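Local coordinates for putative uncharacterized protein PH0594 (PDB 4HXF) that probably works as a serine peptidase of the prolyl oligopeptidase family, an acylaminoacyl peptidase that builds a self-compartmentalizing hexamer, at residues N25-V30 against A323-W328; A103-S108 against R125-D130; F219-I222 against R228-L231; I460-I465 against W474-S479. All coordinates share one frame; numbering follows the deposited sequence. Where two conformers were deposited one is given.

Contact 1 of 4, residues N25-V30 against A323-W328; sequences NLVAYV and AELYLW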
loop_
_atom_site.group_PDB
_atom_site.type_symbol
_atom_site.label_atom_id
_atom_site.label_comp_id
_atom_site.label_asym_id
_atom_site.label_seq_id
_atom_site.Cartn_x
_atom_site.Cartn_y
_atom_site.Cartn_z
ATOM N N ASN A 25 9.443 46.654 -8.516
ATOM C CA ASN A 25 8.342 46.625 -9.453
ATOM C C ASN A 25 7.389 45.383 -9.280
ATOM O O ASN A 25 6.414 45.276 -10.064
ATOM C CB ASN A 25 8.889 46.594 -10.895
ATOM C CG ASN A 25 9.815 45.350 -11.180
ATOM O OD1 ASN A 25 9.600 44.678 -12.198
ATOM N ND2 ASN A 25 10.805 45.024 -10.266
ATOM N N LEU A 26 7.695 44.537 -8.303
ATOM C CA LEU A 26 6.922 43.262 -8.119
ATOM C C LEU A 26 5.976 43.310 -6.883
ATOM O O LEU A 26 6.296 43.973 -5.870
ATOM C CB LEU A 26 7.854 42.073 -7.946
ATOM C CG LEU A 26 8.744 41.747 -9.169
ATOM C CD1 LEU A 26 9.861 40.770 -8.752
ATOM C CD2 LEU A 26 7.910 41.234 -10.350
ATOM N N VAL A 27 4.834 42.611 -7.007
ATOM C CA VAL A 27 3.932 42.345 -5.923
ATOM C C VAL A 27 3.762 40.848 -5.839
ATOM O O VAL A 27 3.668 40.210 -6.925
ATOM C CB VAL A 27 2.651 43.074 -6.257
ATOM C CG1 VAL A 27 1.596 42.933 -5.159
ATOM C CG2 VAL A 27 3.025 44.546 -6.404
ATOM N N ALA A 28 3.736 40.272 -4.642
ATOM C CA ALA A 28 3.386 38.860 -4.477
ATOM C C ALA A 28 2.277 38.800 -3.464
ATOM O O ALA A 28 2.136 39.665 -2.593
ATOM C CB ALA A 28 4.552 37.998 -4.005
ATOM N N TYR A 29 1.436 37.770 -3.608
ATOM C CA TYR A 29 0.358 37.544 -2.653
ATOM C C TYR A 29 -0.101 36.124 -2.767
ATOM O O TYR A 29 0.321 35.396 -3.726
ATOM C CB TYR A 29 -0.817 38.562 -2.864
ATOM C CG TYR A 29 -1.426 38.600 -4.236
ATOM C CD1 TYR A 29 -0.904 39.428 -5.192
ATOM C CD2 TYR A 29 -2.415 37.693 -4.609
ATOM C CE1 TYR A 29 -1.404 39.426 -6.490
ATOM C CE2 TYR A 29 -2.961 37.743 -5.887
ATOM C CZ TYR A 29 -2.430 38.584 -6.834
ATOM O OH TYR A 29 -2.891 38.664 -8.119
ATOM N N VAL A 30 -0.970 35.636 -1.882
ATOM C CA VAL A 30 -1.449 34.264 -1.849
ATOM C C VAL A 30 -2.926 34.260 -2.253
ATOM O O VAL A 30 -3.687 35.084 -1.751
ATOM C CB VAL A 30 -1.343 33.540 -0.464
ATOM C CG1 VAL A 30 -1.823 32.145 -0.532
ATOM C CG2 VAL A 30 0.147 33.664 -0.028
ATOM N N ALA A 323 -11.620 40.825 -0.160
ATOM C CA ALA A 323 -10.446 41.629 -0.473
ATOM C C ALA A 323 -10.028 41.494 -1.922
ATOM O O ALA A 323 -10.007 40.419 -2.514
ATOM C CB ALA A 323 -9.213 41.234 0.410
ATOM N N GLU A 324 -9.625 42.628 -2.461
ATOM C CA GLU A 324 -8.895 42.701 -3.710
ATOM C C GLU A 324 -7.662 43.547 -3.458
ATOM O O GLU A 324 -7.597 44.328 -2.526
ATOM C CB GLU A 324 -9.737 43.313 -4.883
ATOM C CG GLU A 324 -10.990 42.563 -5.278
ATOM C CD GLU A 324 -10.784 41.268 -6.056
ATOM O OE1 GLU A 324 -11.787 40.528 -6.202
ATOM O OE2 GLU A 324 -9.643 40.985 -6.562
ATOM N N LEU A 325 -6.715 43.534 -4.395
ATOM C CA LEU A 325 -5.448 44.263 -4.254
ATOM C C LEU A 325 -5.527 45.565 -4.983
ATOM O O LEU A 325 -6.145 45.694 -6.088
ATOM C CB LEU A 325 -4.248 43.459 -4.803
ATOM C CG LEU A 325 -2.805 43.895 -4.467
ATOM C CD1 LEU A 325 -2.493 43.704 -2.968
ATOM C CD2 LEU A 325 -1.886 43.075 -5.427
ATOM N N TYR A 326 -4.926 46.528 -4.330
ATOM C CA TYR A 326 -4.791 47.888 -4.817
ATOM C C TYR A 326 -3.371 48.468 -4.681
ATOM O O TYR A 326 -2.504 47.982 -3.946
ATOM C CB TYR A 326 -5.690 48.801 -3.934
ATOM C CG TYR A 326 -7.164 48.530 -4.055
ATOM C CD1 TYR A 326 -7.716 47.382 -3.479
ATOM C CD2 TYR A 326 -7.979 49.323 -4.823
ATOM C CE1 TYR A 326 -9.049 47.090 -3.646
ATOM C CE2 TYR A 326 -9.340 49.042 -5.009
ATOM C CZ TYR A 326 -9.869 47.937 -4.397
ATOM O OH TYR A 326 -11.190 47.632 -4.597
ATOM N N LEU A 327 -3.105 49.424 -5.519
ATOM C CA LEU A 327 -1.798 50.132 -5.518
ATOM C C LEU A 327 -2.110 51.645 -5.262
ATOM O O LEU A 327 -3.116 52.170 -5.700
ATOM C CB LEU A 327 -1.087 49.905 -6.867
ATOM C CG LEU A 327 0.077 50.792 -7.367
ATOM C CD1 LEU A 327 1.405 50.533 -6.695
ATOM C CD2 LEU A 327 0.293 50.537 -8.855
ATOM N N TRP A 328 -1.251 52.346 -4.502
ATOM C CA TRP A 328 -1.447 53.774 -4.277
ATOM C C TRP A 328 -0.178 54.454 -4.720
ATOM O O TRP A 328 0.923 54.074 -4.280
ATOM C CB TRP A 328 -1.781 54.128 -2.792
ATOM C CG TRP A 328 -2.161 55.584 -2.565
ATOM C CD1 TRP A 328 -3.421 56.184 -2.624
ATOM C CD2 TRP A 328 -1.250 56.648 -2.236
ATOM N NE1 TRP A 328 -3.358 57.525 -2.359
ATOM C CE2 TRP A 328 -2.051 57.883 -2.174
ATOM C CE3 TRP A 328 0.112 56.709 -2.011
ATOM C CZ2 TRP A 328 -1.488 59.111 -1.853
ATOM C CZ3 TRP A 328 0.672 57.962 -1.695
ATOM C CH2 TRP A 328 -0.119 59.127 -1.607
#
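Leu325 turns its CD2 methyl to both Val27 and Tyr29, and that one methyl carries almost the whole contact. The nearest CA pair, Tyr29 and Leu325, is still 9.0 Å apart: the strands lie in different sheets and meet through side chains alone. Val27 and Leu325 meet end on, with Val27 CG1 3.5 Å from Leu325 CD2 in the conformer given; Val27 was modelled in two, so that closeness is best read with caution. In that conformer CG1 lies anti to the backbone N (chi1 -178°), facing the leucine. The Tyr29 ring crosses Leu325 obliquely, and its CD1 comes to 3.8 Å from Leu325 CD2. Only this flank of the ring serves the leucine: the hydroxyl OH reaches past it and hydrogen-bonds to Glu48 and to Tyr338, which should limit how the ring can turn. Pro20 and Leu315 also pack on Leu325, and Ile313 on Val27, closing the apolar layer. Strand 26-35 lies in the first four-stranded antiparallel sheet and strand 324-328 in the seventh, so these side chains pack first blade against last, where the ring of a seven-bladed beta-propeller closes.

Contact 2 of 4, residues A103-S108 against R125-D130; sequences AKNIRS and RREDED. With MG (magnesium ion), chain G.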
loop_
_atom_site.group_PDB
_atom_site.type_symbol
_atom_site.label_atom_id
_atom_site.label_comp_id
_atom_site.label_asym_id
_atom_site.label_seq_id
_atom_site.Cartn_x
_atom_site.Cartn_y
_atom_site.Cartn_z
ATOM N N ALA A 103 11.291 21.765 7.512
ATOM C CA ALA A 103 10.962 22.784 8.601
ATOM C C ALA A 103 9.592 22.564 9.295
ATOM O O ALA A 103 8.709 23.482 9.333
ATOM C CB ALA A 103 10.887 24.225 8.052
ATOM N N LYS A 104 9.378 21.398 9.831
ATOM C CA LYS A 104 8.299 21.297 10.895
ATOM C C LYS A 104 8.349 22.297 12.133
ATOM O O LYS A 104 9.401 22.670 12.700
ATOM C CB LYS A 104 7.940 19.847 11.217
ATOM C CG LYS A 104 8.081 19.216 12.584
ATOM C CD LYS A 104 7.489 17.825 12.336
ATOM N N ASN A 105 7.163 22.815 12.363
ATOM C CA ASN A 105 6.832 23.762 13.407
ATOM C C ASN A 105 7.493 25.102 13.245
ATOM O O ASN A 105 7.838 25.736 14.268
ATOM C CB ASN A 105 7.195 23.158 14.753
ATOM C CG ASN A 105 6.410 21.867 15.019
ATOM O OD1 ASN A 105 5.273 21.689 14.543
ATOM N ND2 ASN A 105 7.016 20.995 15.757
ATOM N N ILE A 106 7.659 25.546 12.006
ATOM C CA ILE A 106 8.107 26.885 11.705
ATOM C C ILE A 106 6.923 27.728 11.532
ATOM O O ILE A 106 6.004 27.290 10.847
ATOM C CB ILE A 106 8.952 26.903 10.384
ATOM C CG1 ILE A 106 10.252 26.159 10.661
ATOM C CG2 ILE A 106 9.184 28.342 9.920
ATOM C CD1 ILE A 106 11.043 26.664 11.884
ATOM N N ARG A 107 6.876 28.868 12.193
ATOM C CA ARG A 107 5.767 29.807 12.176
ATOM C C ARG A 107 6.041 31.049 11.312
ATOM O O ARG A 107 5.119 31.779 10.915
ATOM C CB ARG A 107 5.357 30.245 13.569
ATOM C CG ARG A 107 4.784 29.116 14.455
ATOM C CD ARG A 107 4.138 29.595 15.751
ATOM N NE ARG A 107 3.528 28.444 16.470
ATOM C CZ ARG A 107 3.682 28.147 17.793
ATOM N NH1 ARG A 107 4.472 28.888 18.536
ATOM N NH2 ARG A 107 3.027 27.093 18.352
ATOM N N SER A 108 7.314 31.422 11.143
ATOM C CA SER A 108 7.633 32.695 10.442
ATOM C C SER A 108 8.958 32.534 9.726
ATOM O O SER A 108 9.842 31.893 10.254
ATOM C CB SER A 108 7.719 33.972 11.275
ATOM O OG SER A 108 8.701 34.002 12.352
ATOM N N ARG A 125 8.268 21.019 21.393
ATOM C CA ARG A 125 7.448 20.526 22.508
ATOM C C ARG A 125 7.986 19.176 22.947
ATOM O O ARG A 125 8.856 18.626 22.260
ATOM C CB ARG A 125 6.012 20.376 22.012
ATOM C CG ARG A 125 5.365 21.633 21.597
ATOM C CD ARG A 125 3.910 21.444 21.196
ATOM N NE ARG A 125 3.299 22.724 20.883
ATOM C CZ ARG A 125 2.119 22.884 20.260
ATOM N NH1 ARG A 125 1.402 21.766 19.888
ATOM N NH2 ARG A 125 1.659 24.095 19.992
ATOM N N ARG A 126 7.470 18.642 24.054
ATOM C CA ARG A 126 7.940 17.367 24.653
ATOM C C ARG A 126 7.597 16.206 23.732
ATOM O O ARG A 126 8.412 15.312 23.517
ATOM C CB ARG A 126 7.365 17.214 26.066
ATOM C CG ARG A 126 8.032 18.001 27.171
ATOM C CD ARG A 126 7.231 18.123 28.491
ATOM N NE ARG A 126 8.107 18.806 29.451
ATOM C CZ ARG A 126 7.764 19.843 30.220
ATOM N NH1 ARG A 126 8.673 20.387 31.075
ATOM N NH2 ARG A 126 6.528 20.344 30.160
ATOM N N GLU A 127 6.416 16.137 23.162
ATOM C CA GLU A 127 6.031 15.108 22.112
ATOM C C GLU A 127 5.874 13.593 22.497
ATOM O O GLU A 127 5.976 12.750 21.634
ATOM C CB GLU A 127 6.974 15.112 20.902
ATOM C CG GLU A 127 7.276 16.521 20.382
ATOM C CD GLU A 127 6.117 17.193 19.749
ATOM O OE1 GLU A 127 5.021 16.652 19.878
ATOM O OE2 GLU A 127 6.278 18.269 19.105
ATOM N N ASP A 128 5.650 13.358 23.736
ATOM C CA ASP A 128 5.371 11.968 24.154
ATOM C C ASP A 128 4.053 11.553 23.418
ATOM O O ASP A 128 3.048 12.319 23.427
ATOM C CB ASP A 128 5.228 11.793 25.622
ATOM C CG ASP A 128 4.977 10.332 25.974
ATOM O OD1 ASP A 128 6.013 9.611 26.082
ATOM O OD2 ASP A 128 3.782 9.849 26.088
ATOM N N GLU A 129 4.026 10.313 22.847
ATOM C CA GLU A 129 2.928 9.746 22.155
ATOM C C GLU A 129 1.650 9.605 22.974
ATOM O O GLU A 129 0.536 9.688 22.432
ATOM C CB GLU A 129 3.280 8.324 21.633
ATOM C CG GLU A 129 4.514 7.665 22.255
ATOM C CD GLU A 129 5.832 8.335 21.851
ATOM O OE1 GLU A 129 6.180 8.363 20.647
ATOM O OE2 GLU A 129 6.545 8.831 22.721
ATOM N N ASP A 130 1.811 9.402 24.261
ATOM C CA ASP A 130 0.674 8.999 25.153
ATOM C C ASP A 130 0.163 10.089 26.078
ATOM O O ASP A 130 -1.023 10.088 26.463
ATOM C CB ASP A 130 1.050 7.818 26.009
ATOM C CG ASP A 130 1.350 6.586 25.123
ATOM O OD1 ASP A 130 0.490 6.255 24.292
ATOM O OD2 ASP A 130 2.507 6.127 25.165
HETATM MG MG MG G . 3.002 17.190 19.795
HETATM O O HOH W 1 3.666 19.005 18.683
HETATM O O HOH W 2 2.957 17.917 21.679
HETATM O O HOH W 3 0.855 17.696 19.163
HETATM O O HOH W 4 3.086 15.977 17.824
HETATM O O HOH W 5 2.398 15.363 20.609
#
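Arg107 and Arg125 meet across a gap between backbones, the nearest CA atoms, of Asn105 and Arg125, lying 9.7 Å apart; Asn105 is third in a type II turn from Ala103 to Ile106, and Arg107 and Ser108 form a classic beta bulge opposite Val121. Both arginines stretch out from CG to NE and cross at about a right angle, their guanidinium planes 56° apart. Arg125 NH2 lies 3.7 Å from Arg107 NH2, at the edge of the Arg107 group and in its plane. One carboxylate oxygen of Glu150 takes Arg125 NE and the other Arg107 NH1, so the shared anion probably helps hold the two cations together. Alongside, Glu127 bends at chi2 (-69°) and binds magnesium through OE1 alone, at 2.1 Å. Five waters complete an octahedron, and water 1 also donates to Glu127 OE2 over 2.7 Å. Farther along, Asp128 OD2 accepts from Asp130 N in an Asx turn, and Asp130 forms salt bridges with Arg587 and Lys591 of a neighbouring subunit. A largely hydrated magnesium held by one carboxylate oxygen sits here at the protein surface, on the loop that leaves the second strand of a propeller blade.

Contact 3 of 4, residues F219-I222 against R228-L231; sequences FYAI and RILL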
loop_
_atom_site.group_PDB
_atom_site.type_symbol
_atom_site.label_atom_id
_atom_site.label_comp_id
_atom_site.label_asym_id
_atom_site.label_seq_id
_atom_site.Cartn_x
_atom_site.Cartn_y
_atom_site.Cartn_z
ATOM N N PHE A 219 5.148 46.786 25.136
ATOM C CA PHE A 219 5.271 46.708 23.689
ATOM C C PHE A 219 6.246 45.643 23.295
ATOM O O PHE A 219 7.015 45.169 24.144
ATOM C CB PHE A 219 5.611 48.027 23.024
ATOM C CG PHE A 219 6.685 48.898 23.669
ATOM C CD1 PHE A 219 6.477 50.297 23.704
ATOM C CD2 PHE A 219 7.932 48.431 23.968
ATOM C CE1 PHE A 219 7.512 51.138 24.175
ATOM C CE2 PHE A 219 8.960 49.264 24.496
ATOM C CZ PHE A 219 8.727 50.594 24.579
ATOM N N TYR A 220 6.142 45.177 22.054
ATOM C CA TYR A 220 7.119 44.232 21.503
ATOM C C TYR A 220 7.558 44.738 20.149
ATOM O O TYR A 220 6.932 45.630 19.555
ATOM C CB TYR A 220 6.532 42.779 21.500
ATOM C CG TYR A 220 5.291 42.636 20.648
ATOM C CD1 TYR A 220 4.028 42.917 21.174
ATOM C CD2 TYR A 220 5.347 42.115 19.368
ATOM C CE1 TYR A 220 2.852 42.709 20.478
ATOM C CE2 TYR A 220 4.141 41.967 18.624
ATOM C CZ TYR A 220 2.939 42.320 19.175
ATOM O OH TYR A 220 1.716 42.168 18.498
ATOM N N ALA A 221 8.650 44.192 19.618
ATOM C CA ALA A 221 9.222 44.704 18.346
ATOM C C ALA A 221 8.462 44.017 17.164
ATOM O O ALA A 221 8.205 42.782 17.149
ATOM C CB ALA A 221 10.738 44.420 18.293
ATOM N N ILE A 222 8.032 44.805 16.220
ATOM C CA ILE A 222 7.311 44.337 15.054
ATOM C C ILE A 222 8.053 44.539 13.729
ATOM O O ILE A 222 7.724 43.789 12.768
ATOM C CB ILE A 222 5.873 44.936 14.992
ATOM C CG1 ILE A 222 5.813 46.426 14.952
ATOM C CG2 ILE A 222 5.016 44.276 16.137
ATOM C CD1 ILE A 222 4.516 47.050 14.450
ATOM N N ARG A 228 16.131 51.978 12.880
ATOM C CA ARG A 228 15.130 52.178 13.878
ATOM C C ARG A 228 14.283 50.900 14.027
ATOM O O ARG A 228 13.908 50.248 13.013
ATOM C CB ARG A 228 14.187 53.305 13.386
ATOM C CG ARG A 228 14.732 54.740 13.353
ATOM C CD ARG A 228 13.971 55.532 12.280
ATOM N NE ARG A 228 14.443 55.174 10.923
ATOM C CZ ARG A 228 15.525 55.703 10.308
ATOM N NH1 ARG A 228 16.258 56.624 10.889
ATOM N NH2 ARG A 228 15.883 55.306 9.108
ATOM N N ILE A 229 13.899 50.635 15.257
ATOM C CA ILE A 229 13.009 49.516 15.555
ATOM C C ILE A 229 11.598 50.049 15.752
ATOM O O ILE A 229 11.397 51.036 16.465
ATOM C CB ILE A 229 13.423 48.771 16.796
ATOM C CG1 ILE A 229 14.863 48.240 16.673
ATOM C CG2 ILE A 229 12.419 47.625 17.165
ATOM C CD1 ILE A 229 15.491 47.657 17.950
ATOM N N LEU A 230 10.613 49.376 15.143
ATOM C CA LEU A 230 9.210 49.711 15.354
ATOM C C LEU A 230 8.600 48.816 16.412
ATOM O O LEU A 230 8.700 47.582 16.355
ATOM C CB LEU A 230 8.488 49.501 14.001
ATOM C CG LEU A 230 7.063 50.052 13.884
ATOM C CD1 LEU A 230 6.896 51.597 14.027
ATOM C CD2 LEU A 230 6.391 49.520 12.565
ATOM N N LEU A 231 7.996 49.457 17.389
ATOM C CA LEU A 231 7.458 48.831 18.570
ATOM C C LEU A 231 5.928 48.994 18.566
ATOM O O LEU A 231 5.424 50.077 18.178
ATOM C CB LEU A 231 8.072 49.480 19.839
ATOM C CG LEU A 231 9.612 49.372 20.030
ATOM C CD1 LEU A 231 10.066 50.324 21.185
ATOM C CD2 LEU A 231 10.018 47.912 20.317
#
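Leu231 packs on the ring of Phe219 across this hairpin, and the leucine is worth following outward. Its CB passes 4.1 Å from Phe219 CG and 4.0 Å from Tyr220 O. CG then turns anti to the carbonyl carbon (chi1 -62°), and the two methyls part. CD1 goes over the face of the Phe219 ring as a CH-pi contact, 3.8 Å from its centroid and 19° off the normal, while CD2 drops back to 3.8 Å from Ala221 CA. Beneath them Ala221 and Leu231 form a non-hydrogen-bonded antiparallel pair. The next link is a nearly straight hydrogen bond from Ile222 N to Leu230 O, 2.9 Å long with 174° at the hydrogen. Ile222 CD1 rests 3.6 Å from Leu230 CD2. With an alanine in place of Phe219 the ring face under Leu231 CD1 is gone, which would probably leave a gap here and the methyl freer to turn. Strands 219-224 and 229-232 begin a four-stranded propeller blade. Ala221 and Ile229 face Val184 of strand 182-188 in the blade before, whereas Ile222 and Leu230 lie on Ala267 of strand 264-270 in the blade after, so the hairpin is sandwiched between its neighbours.

Contact 4 of 4, residues I460-I465 against W474-S479; sequences IGITGI and WALTQS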
loop_
_atom_site.group_PDB
_atom_site.type_symbol
_atom_site.label_atom_id
_atom_site.label_comp_id
_atom_site.label_asym_id
_atom_site.label_seq_id
_atom_site.Cartn_x
_atom_site.Cartn_y
_atom_site.Cartn_z
ATOM N N ILE A 460 -37.831 38.587 15.866
ATOM C CA ILE A 460 -36.442 39.039 16.036
ATOM C C ILE A 460 -35.621 37.931 16.676
ATOM O O ILE A 460 -36.018 37.422 17.725
ATOM C CB ILE A 460 -36.345 40.270 16.910
ATOM C CG1 ILE A 460 -37.282 41.383 16.338
ATOM C CG2 ILE A 460 -34.852 40.776 16.936
ATOM C CD1 ILE A 460 -37.307 42.654 17.245
ATOM N N GLY A 461 -34.523 37.557 16.040
ATOM C CA GLY A 461 -33.600 36.576 16.595
ATOM C C GLY A 461 -32.267 37.244 16.844
ATOM O O GLY A 461 -32.042 38.422 16.445
ATOM N N ILE A 462 -31.360 36.545 17.487
ATOM C CA ILE A 462 -30.068 37.048 17.845
ATOM C C ILE A 462 -29.028 35.973 17.763
ATOM O O ILE A 462 -29.288 34.764 17.975
ATOM C CB ILE A 462 -30.081 37.678 19.251
ATOM C CG1 ILE A 462 -28.783 38.399 19.554
ATOM C CG2 ILE A 462 -30.554 36.651 20.338
ATOM C CD1 ILE A 462 -28.891 39.326 20.798
ATOM N N THR A 463 -27.864 36.328 17.252
ATOM C CA THR A 463 -26.752 35.389 17.129
ATOM C C THR A 463 -25.388 36.072 17.337
ATOM O O THR A 463 -25.271 37.272 17.100
ATOM C CB THR A 463 -26.767 34.694 15.744
ATOM O OG1 THR A 463 -25.783 33.653 15.654
ATOM C CG2 THR A 463 -26.574 35.711 14.531
ATOM N N GLY A 464 -24.398 35.308 17.734
ATOM C CA GLY A 464 -23.043 35.733 17.785
ATOM C C GLY A 464 -22.105 34.666 18.130
ATOM O O GLY A 464 -22.521 33.575 18.587
ATOM N N ILE A 465 -20.851 34.896 17.842
ATOM C CA ILE A 465 -19.759 34.001 18.170
ATOM C C ILE A 465 -18.878 34.619 19.255
ATOM O O ILE A 465 -18.623 35.851 19.272
ATOM C CB ILE A 465 -18.870 33.755 16.927
ATOM C CG1 ILE A 465 -19.686 33.247 15.732
ATOM C CG2 ILE A 465 -17.670 32.848 17.188
ATOM C CD1 ILE A 465 -18.987 33.364 14.360
ATOM N N TRP A 474 -26.931 35.598 27.023
ATOM C CA TRP A 474 -27.367 36.588 27.994
ATOM C C TRP A 474 -28.671 37.176 27.625
ATOM O O TRP A 474 -29.626 37.232 28.405
ATOM C CB TRP A 474 -26.300 37.650 28.072
ATOM C CG TRP A 474 -26.535 38.674 29.175
ATOM C CD1 TRP A 474 -26.754 39.993 28.964
ATOM C CD2 TRP A 474 -26.383 38.516 30.638
ATOM N NE1 TRP A 474 -26.882 40.669 30.133
ATOM C CE2 TRP A 474 -26.661 39.816 31.209
ATOM C CE3 TRP A 474 -26.155 37.449 31.500
ATOM C CZ2 TRP A 474 -26.548 40.055 32.535
ATOM C CZ3 TRP A 474 -26.119 37.673 32.855
ATOM C CH2 TRP A 474 -26.316 38.931 33.398
ATOM N N ALA A 475 -28.815 37.552 26.363
ATOM C CA ALA A 475 -30.025 38.161 25.845
ATOM C C ALA A 475 -31.253 37.251 26.047
ATOM O O ALA A 475 -32.355 37.702 26.455
ATOM C CB ALA A 475 -29.870 38.425 24.348
ATOM N N LEU A 476 -31.035 35.949 25.853
ATOM C CA LEU A 476 -32.192 35.034 25.979
ATOM C C LEU A 476 -32.546 34.827 27.436
ATOM O O LEU A 476 -33.680 34.479 27.783
ATOM C CB LEU A 476 -31.898 33.678 25.343
ATOM C CG LEU A 476 -32.310 33.553 23.880
ATOM C CD1 LEU A 476 -32.050 34.694 22.946
ATOM C CD2 LEU A 476 -31.992 32.114 23.350
ATOM N N THR A 477 -31.601 35.101 28.326
ATOM C CA THR A 477 -31.880 35.028 29.753
ATOM C C THR A 477 -32.388 36.329 30.358
ATOM O O THR A 477 -32.984 36.353 31.430
ATOM C CB THR A 477 -30.676 34.621 30.634
ATOM O OG1 THR A 477 -29.691 35.646 30.654
ATOM C CG2 THR A 477 -30.064 33.248 30.290
ATOM N N GLN A 478 -32.214 37.486 29.643
ATOM C CA GLN A 478 -32.526 38.767 30.252
ATOM C C GLN A 478 -33.640 39.522 29.527
ATOM O O GLN A 478 -34.094 40.544 30.039
ATOM C CB GLN A 478 -31.290 39.640 30.215
ATOM C CG GLN A 478 -30.079 39.094 30.989
ATOM C CD GLN A 478 -30.383 38.861 32.443
ATOM O OE1 GLN A 478 -31.063 39.677 33.102
ATOM N NE2 GLN A 478 -29.814 37.744 32.997
ATOM N N SER A 479 -34.085 39.059 28.376
ATOM C CA SER A 479 -35.073 39.780 27.618
ATOM C C SER A 479 -36.055 38.778 27.061
ATOM O O SER A 479 -35.702 37.602 26.841
ATOM C CB SER A 479 -34.382 40.437 26.458
ATOM O OG SER A 479 -35.197 41.117 25.497
#
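Ile462 meets the helix with two separate branches. Its CD1 touches Ala475 CB at 3.8 Å, and its CG2 lies 3.6 Å from Leu476 CD1, the isoleucine and leucine side chains running antiparallel alongside one another. Isoleucine branches at CB, and a chi1 of -171° sets CG1 anti to the backbone N, pointing CD1 at the alanine and CG2 at the leucine. The short alanine side chain is consistent with the close approach, 8.1 Å between the CA atoms of Ile462 and Ala475.

Behind this apolar layer, polar groups fasten the end of the helix. Thr477 OG1 donates to Trp474 O over 2.8 Å and in turn accepts from Gln478 NE2 at 3.1 Å, a bent bond that leaves the amide plane. Gln478 is folded back so that its CG sits 3.5 Å above the Trp474 ring, over its centre. Ala475 O takes two donors from the same face of its plane, Gln478 N and Ser479 N, as the helix runs out. Farther away, Trp474 NE1 bonds to Gly434 O, and Phe438 and Tyr530 each meet the indole edge-to-face. On the strand side, backbone bonds of Ile462 to Ala484 and Ile486 hold it in the sheet.

Strand 460-465, helix 467-478 and strand 484-488 make a beta-alpha-beta unit of the alpha/beta-hydrolase fold. The GxSxG sequence runs from Gly464, near the end of the strand, into the first turn of the helix, with Ser466 at the bend; Ser466 lines the inhibitor pocket and is probably the nucleophile on its elbow.

Contacts 1, 2 and 3 lie in the beta-propeller and contact 4 in the alpha/beta-hydrolase domain, roughly 40 Å from each of them, centre to centre. Contact 1 joins the first and seventh sheets, so the chain closed between its segments contains contact 2, at the third sheet, and then contact 3, within the fifth. Contact 4 follows after the propeller is complete. Centres of contacts 1 and 3 are 25 Å apart, those of 2 and 3 28 Å, and no two contacts touch. Ring closure, blade hairpin and metal-bearing loop are thus spread round one domain, while the strand-helix unit leading into the active site belongs to the other.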